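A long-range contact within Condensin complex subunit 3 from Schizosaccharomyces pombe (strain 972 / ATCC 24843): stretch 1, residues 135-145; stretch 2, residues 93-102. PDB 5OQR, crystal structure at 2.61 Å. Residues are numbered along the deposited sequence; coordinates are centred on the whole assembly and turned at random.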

# COMPACT_ATOMS: atom_id res chain seq x y z
N SER A 135 14.60 22.16 -9.64
CA SER A 135 14.79 20.73 -9.43
C SER A 135 15.95 20.20 -10.26
O SER A 135 16.69 19.32 -9.80
CB SER A 135 13.50 19.98 -9.78
OG SER A 135 13.15 20.18 -11.14
N ILE A 136 16.14 20.72 -11.47
CA ILE A 136 17.19 20.21 -12.35
C ILE A 136 18.56 20.44 -11.73
O ILE A 136 19.46 19.60 -11.85
CB ILE A 136 17.08 20.86 -13.74
CG1 ILE A 136 17.27 22.38 -13.64
CG2 ILE A 136 15.74 20.51 -14.37
CD1 ILE A 136 17.18 23.12 -14.96
N VAL A 137 18.74 21.57 -11.04
CA VAL A 137 20.02 21.86 -10.42
C VAL A 137 20.30 20.87 -9.30
O VAL A 137 21.41 20.33 -9.19
CB VAL A 137 20.05 23.31 -9.90
CG1 VAL A 137 21.38 23.63 -9.23
CG2 VAL A 137 19.78 24.29 -11.04
N ARG A 138 19.31 20.62 -8.45
CA ARG A 138 19.47 19.65 -7.37
C ARG A 138 19.86 18.28 -7.92
O ARG A 138 20.78 17.63 -7.40
CB ARG A 138 18.18 19.55 -6.56
CG ARG A 138 17.91 20.75 -5.68
CD ARG A 138 16.56 20.63 -5.01
NE ARG A 138 15.49 21.14 -5.86
CZ ARG A 138 14.21 20.77 -5.78
NH1 ARG A 138 13.83 19.87 -4.88
NH2 ARG A 138 13.31 21.29 -6.60
N LEU A 139 19.17 17.83 -8.96
CA LEU A 139 19.47 16.53 -9.56
C LEU A 139 20.95 16.40 -9.85
O LEU A 139 21.62 15.48 -9.36
CB LEU A 139 18.64 16.35 -10.83
CG LEU A 139 18.39 14.92 -11.32
CD1 LEU A 139 17.44 14.94 -12.50
CD2 LEU A 139 19.68 14.20 -11.69
N GLU A 140 21.49 17.31 -10.66
CA GLU A 140 22.90 17.23 -11.03
C GLU A 140 23.82 17.56 -9.86
O GLU A 140 24.99 17.16 -9.88
CB GLU A 140 23.19 18.18 -12.20
CG GLU A 140 22.39 17.87 -13.45
CD GLU A 140 22.76 16.53 -14.06
OE1 GLU A 140 23.78 15.95 -13.65
OE2 GLU A 140 22.02 16.06 -14.95
N ALA A 141 23.33 18.27 -8.85
CA ALA A 141 24.18 18.66 -7.74
C ALA A 141 24.52 17.46 -6.85
O ALA A 141 25.68 17.29 -6.45
CB ALA A 141 23.51 19.76 -6.92
N VAL A 142 23.52 16.63 -6.53
CA VAL A 142 23.78 15.47 -5.69
C VAL A 142 24.73 14.51 -6.40
O VAL A 142 25.59 13.88 -5.77
CB VAL A 142 22.46 14.78 -5.29
CG1 VAL A 142 21.52 15.78 -4.63
CG2 VAL A 142 21.79 14.14 -6.50
N VAL A 143 24.59 14.38 -7.72
CA VAL A 143 25.51 13.55 -8.49
C VAL A 143 26.92 14.08 -8.36
O VAL A 143 27.88 13.33 -8.12
CB VAL A 143 25.06 13.46 -9.96
CG1 VAL A 143 25.97 12.52 -10.74
CG2 VAL A 143 23.62 13.00 -10.06
N ALA A 144 27.09 15.40 -8.52
CA ALA A 144 28.39 16.01 -8.33
C ALA A 144 28.87 15.85 -6.90
O ALA A 144 30.00 15.41 -6.65
CB ALA A 144 28.34 17.50 -8.71
N LEU A 145 28.01 16.19 -5.94
CA LEU A 145 28.41 16.13 -4.53
C LEU A 145 28.71 14.70 -4.11
O LEU A 145 29.65 14.46 -3.34
CB LEU A 145 27.31 16.74 -3.67
CG LEU A 145 27.76 17.32 -2.33
CD1 LEU A 145 26.75 18.34 -1.84
CD2 LEU A 145 27.94 16.24 -1.30
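Stretch 2 (93-102) DKTVRYRCCQ

Stretch 2 is helical from Lys-94 to Gln-102, and the helix continues later in the chain. Asp-93 sits at the N-cap position, but its side chain makes no capping bond. Stretch 1 is helical from Ser-135 to Leu-145. The two helices run in nearly the same direction, with a crossing angle of 21° and a closest axial approach of 8.2 Å. No hydrogen bond joins them, so the contact rests on packing, and 478 Å² of surface is buried in total.

Ser-135 is out of reach of stretch 2. Ile-136 points toward it and begins the contact. Its CD1 lies 4.0 Å from CB of Tyr-98 and 4.4 Å from CG of Lys-94. Its carbonyl O meets the edge of the Tyr-98 ring, 3.8 Å from CD1 of Tyr-98.

Val-137 marks the tightest backbone register, with its CA 4.6 Å from CA of Tyr-98. Its CG2 comes within 3.6 Å of O of Lys-94 and 4.1 Å of CB of Arg-97. Its CG1 lies 4.2 Å from SG of Cys-101. The valine thus spans nearly two turns of the partner helix.

Arg-138 points away, and Leu-139 makes no contact. One turn after Ile-136, Glu-140 again points toward stretch 2. CG of Glu-140 is 3.4 Å from CE1 of Tyr-98, and CB of Glu-140 is 3.8 Å from CB of Cys-101 and 3.9 Å from N of Gln-102.

Ala-141 lies beside Cys-101, with CB of Ala-141 4.2 Å from SG of Cys-101. The small side chain accompanies a CA separation of 5.4 Å between Ala-141 and Cys-101. Val-142 and Val-143 make no contact. Ala-144 closes the interface, its CB 4.0 Å from O of Cys-101. Leu-145 is out of reach.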

# COMPACT_ATOMS: atom_id res chain seq x y z
N ASP A 93 21.08 32.33 -14.26
CA ASP A 93 20.54 31.44 -15.27
C ASP A 93 20.55 30.02 -14.71
O ASP A 93 21.61 29.42 -14.54
CB ASP A 93 21.36 31.51 -16.55
CG ASP A 93 21.49 32.93 -17.08
OD1 ASP A 93 20.60 33.75 -16.79
OD2 ASP A 93 22.47 33.21 -17.79
N LYS A 94 19.36 29.49 -14.40
CA LYS A 94 19.28 28.17 -13.78
C LYS A 94 20.05 27.14 -14.59
O LYS A 94 20.52 26.13 -14.04
CB LYS A 94 17.82 27.75 -13.62
CG LYS A 94 17.08 27.51 -14.93
CD LYS A 94 15.61 27.23 -14.67
CE LYS A 94 14.83 27.07 -15.96
NZ LYS A 94 13.37 27.26 -15.75
N THR A 95 20.19 27.36 -15.90
CA THR A 95 20.93 26.42 -16.74
C THR A 95 22.43 26.59 -16.59
O THR A 95 23.17 25.61 -16.65
CB THR A 95 20.50 26.58 -18.19
OG1 THR A 95 20.41 27.98 -18.51
CG2 THR A 95 19.15 25.91 -18.40
N VAL A 96 22.91 27.82 -16.40
CA VAL A 96 24.32 28.02 -16.06
C VAL A 96 24.66 27.27 -14.78
O VAL A 96 25.74 26.68 -14.65
CB VAL A 96 24.64 29.52 -15.95
CG1 VAL A 96 26.03 29.75 -15.37
CG2 VAL A 96 24.53 30.18 -17.32
N ARG A 97 23.74 27.28 -13.81
CA ARG A 97 23.93 26.48 -12.61
C ARG A 97 23.78 25.00 -12.90
O ARG A 97 24.54 24.17 -12.38
CB ARG A 97 22.92 26.91 -11.54
CG ARG A 97 23.47 27.89 -10.51
CD ARG A 97 22.39 28.27 -9.51
NE ARG A 97 21.22 28.81 -10.19
CZ ARG A 97 20.02 28.95 -9.62
NH1 ARG A 97 19.84 28.58 -8.36
NH2 ARG A 97 19.01 29.46 -10.32
N TYR A 98 22.80 24.63 -13.73
CA TYR A 98 22.57 23.23 -14.04
C TYR A 98 23.70 22.65 -14.88
O TYR A 98 24.14 21.53 -14.64
CB TYR A 98 21.22 23.07 -14.75
CG TYR A 98 21.12 21.88 -15.67
CD1 TYR A 98 20.93 20.60 -15.16
CD2 TYR A 98 21.21 22.03 -17.04
CE1 TYR A 98 20.84 19.51 -16.00
CE2 TYR A 98 21.11 20.95 -17.89
CZ TYR A 98 20.93 19.69 -17.37
OH TYR A 98 20.83 18.60 -18.21
N ARG A 99 24.18 23.41 -15.87
CA ARG A 99 25.31 22.94 -16.67
C ARG A 99 26.57 22.84 -15.82
O ARG A 99 27.31 21.85 -15.91
CB ARG A 99 25.54 23.87 -17.86
CG ARG A 99 24.40 23.90 -18.87
CD ARG A 99 24.22 22.55 -19.56
NE ARG A 99 23.16 22.60 -20.57
CZ ARG A 99 22.67 21.52 -21.18
NH1 ARG A 99 23.12 20.31 -20.88
NH2 ARG A 99 21.71 21.66 -22.09
N CYS A 100 26.83 23.84 -14.98
CA CYS A 100 28.00 23.79 -14.11
C CYS A 100 27.99 22.52 -13.26
O CYS A 100 28.98 21.78 -13.21
CB CYS A 100 28.05 25.03 -13.23
SG CYS A 100 28.74 26.50 -14.04
N CYS A 101 26.87 22.26 -12.58
CA CYS A 101 26.76 21.03 -11.80
C CYS A 101 26.84 19.81 -12.71
O CYS A 101 27.47 18.81 -12.35
CB CYS A 101 25.44 21.02 -11.02
SG CYS A 101 25.36 22.26 -9.71
N GLN A 102 26.22 19.87 -13.88
CA GLN A 102 26.29 18.77 -14.83
C GLN A 102 27.74 18.47 -15.20
O GLN A 102 28.18 17.31 -15.17
CB GLN A 102 25.47 19.10 -16.08
CG GLN A 102 25.42 17.99 -17.11
CD GLN A 102 24.70 18.40 -18.37
OE1 GLN A 102 24.75 19.57 -18.77
NE2 GLN A 102 24.02 17.46 -19.01